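Local coordinates for extracellular solute-binding protein, family 1 (Trichodesmium erythraeum IMS101, PDB 6G7N), which binds ferric iron and probably delivers it, as a periplasmic-type solute-binding protein, to an ABC transporter for uptake, at residues R103-N108 and G218-N223. Numbering follows the deposited sequence.
Sequences RVIMYN and GMFFPN
Gly218 O takes two hydrogens from the neighbouring strand. Tyr107 N donates to Gly218 O at 3.0 Å, the donor standing 31° out of the carbonyl plane. Met106 CA adds a CA-H...O contact to Gly218 O at 3.3 Å. Here strands 96-108 and 217-220 pair antiparallel in the mixed sheet of the lobe whose helix 196-204 carries the iron ligands Tyr197 and Tyr198. Tyr107 and Gly218 form one hydrogen-bonded pair, Ile105 and Phe220 the next; the shorter of the two bonds between Ile105 and Phe220 runs from Phe220 N to Ile105 O, 2.8 Å and in the carbonyl plane.

With CG wedged between its backbone N and carbonyl carbon (chi1 61°), Tyr107 lays its ring across the partner strand. Gly218 CA sits over one face in a CH-pi contact, 3.8 Å from the ring centroid, while Phe220 N lies at the ring edge. A water lies 2.8 Å from Tyr107 OH and makes a weak, long bond to Met219 O. An alanine at Tyr107 would probably leave Gly218 CA without its aromatic cover and the water without that anchor.

On the other face Met106 packs on Leu199 of helix 196-204; in one of two modelled conformers of Met219, its CE comes near Met106 CE. Ile105, on the Tyr107 face, directs CD1 onto Pro222 CG. Val104 CG1 touches Phe221 CD1 at 3.6 Å.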
# COMPACT_ATOMS: atom_id res chain seq x y z
N ARG A 103 0.44 -6.45 -3.13
CA ARG A 103 0.78 -6.25 -4.53
C ARG A 103 0.85 -7.63 -5.17
O ARG A 103 1.72 -8.44 -4.84
CB ARG A 103 2.05 -5.41 -4.71
CG ARG A 103 2.21 -4.85 -6.13
CD ARG A 103 2.96 -3.53 -6.15
NE ARG A 103 2.92 -2.85 -7.44
CZ ARG A 103 1.86 -2.19 -7.91
NH1 ARG A 103 0.73 -2.11 -7.22
NH2 ARG A 103 1.92 -1.59 -9.10
N VAL A 104 -0.13 -7.90 -6.03
CA VAL A 104 -0.46 -9.24 -6.48
C VAL A 104 -0.32 -9.37 -7.98
O VAL A 104 -0.22 -8.37 -8.71
CB VAL A 104 -1.87 -9.63 -6.03
CG1 VAL A 104 -1.94 -9.59 -4.50
CG2 VAL A 104 -2.93 -8.73 -6.67
N ILE A 105 -0.38 -10.63 -8.44
CA ILE A 105 -0.43 -10.91 -9.88
C ILE A 105 -1.90 -10.95 -10.29
O ILE A 105 -2.69 -11.77 -9.80
CB ILE A 105 0.27 -12.22 -10.24
CG1 ILE A 105 1.76 -12.15 -9.92
CG2 ILE A 105 0.09 -12.52 -11.73
CD1 ILE A 105 2.47 -13.49 -9.93
N MET A 106 -2.27 -10.04 -11.19
CA MET A 106 -3.59 -10.03 -11.83
C MET A 106 -3.46 -10.83 -13.12
O MET A 106 -2.50 -10.61 -13.89
CB MET A 106 -3.99 -8.59 -12.16
CG MET A 106 -4.05 -7.67 -10.94
SD MET A 106 -5.39 -8.13 -9.81
CE MET A 106 -5.19 -6.85 -8.54
N TYR A 107 -4.37 -11.78 -13.35
CA TYR A 107 -4.22 -12.67 -14.51
C TYR A 107 -5.51 -12.78 -15.30
O TYR A 107 -6.62 -12.73 -14.76
CB TYR A 107 -3.72 -14.06 -14.12
CG TYR A 107 -4.61 -14.84 -13.19
CD1 TYR A 107 -4.54 -14.70 -11.81
CD2 TYR A 107 -5.55 -15.76 -13.70
CE1 TYR A 107 -5.36 -15.41 -10.96
CE2 TYR A 107 -6.39 -16.47 -12.83
CZ TYR A 107 -6.29 -16.30 -11.46
OH TYR A 107 -7.10 -17.00 -10.61
N ASN A 108 -5.37 -12.89 -16.61
CA ASN A 108 -6.53 -13.10 -17.49
C ASN A 108 -7.00 -14.55 -17.30
O ASN A 108 -6.26 -15.49 -17.59
CB ASN A 108 -6.13 -12.83 -18.93
CG ASN A 108 -7.30 -13.00 -19.87
OD1 ASN A 108 -7.70 -14.12 -20.17
ND2 ASN A 108 -7.85 -11.89 -20.31
N GLY A 218 -8.40 -12.56 -12.51
CA GLY A 218 -8.20 -13.17 -11.21
C GLY A 218 -7.06 -12.50 -10.47
O GLY A 218 -6.26 -11.78 -11.07
N MET A 219 -7.01 -12.79 -9.18
CA MET A 219 -5.96 -12.30 -8.28
C MET A 219 -5.20 -13.48 -7.72
O MET A 219 -5.81 -14.36 -7.12
CB MET A 219 -6.61 -11.55 -7.12
CG MET A 219 -5.65 -11.23 -5.99
SD MET A 219 -6.38 -10.09 -4.81
CE MET A 219 -7.14 -8.93 -5.90
N PHE A 220 -3.87 -13.46 -7.86
CA PHE A 220 -3.00 -14.52 -7.35
C PHE A 220 -2.02 -13.91 -6.34
O PHE A 220 -1.30 -12.97 -6.67
CB PHE A 220 -2.25 -15.17 -8.51
CG PHE A 220 -1.42 -16.36 -8.13
CD1 PHE A 220 -1.97 -17.63 -8.09
CD2 PHE A 220 -0.09 -16.20 -7.77
CE1 PHE A 220 -1.20 -18.73 -7.75
CE2 PHE A 220 0.67 -17.29 -7.42
CZ PHE A 220 0.12 -18.55 -7.40
N PHE A 221 -1.98 -14.50 -5.15
CA PHE A 221 -1.10 -14.05 -4.07
C PHE A 221 0.23 -14.81 -4.19
O PHE A 221 0.26 -16.01 -3.95
CB PHE A 221 -1.76 -14.34 -2.71
CG PHE A 221 -3.08 -13.62 -2.54
CD1 PHE A 221 -3.14 -12.26 -2.37
CD2 PHE A 221 -4.27 -14.32 -2.56
CE1 PHE A 221 -4.32 -11.56 -2.21
CE2 PHE A 221 -5.48 -13.64 -2.41
CZ PHE A 221 -5.50 -12.26 -2.23
N PRO A 222 1.35 -14.13 -4.56
CA PRO A 222 2.53 -14.89 -4.88
C PRO A 222 3.32 -15.35 -3.65
O PRO A 222 3.15 -14.84 -2.53
CB PRO A 222 3.36 -13.91 -5.73
CG PRO A 222 2.38 -12.88 -6.21
CD PRO A 222 1.46 -12.75 -5.03
N ASN A 223 4.20 -16.32 -3.91
CA ASN A 223 5.19 -16.80 -2.95
C ASN A 223 4.56 -17.49 -1.73
O ASN A 223 5.18 -17.56 -0.66
CB ASN A 223 6.22 -15.72 -2.52
CG ASN A 223 7.06 -15.19 -3.68
OD1 ASN A 223 6.54 -14.70 -4.67
ND2 ASN A 223 8.41 -15.30 -3.56
O HOH W 1 -5.82 -17.57 -8.20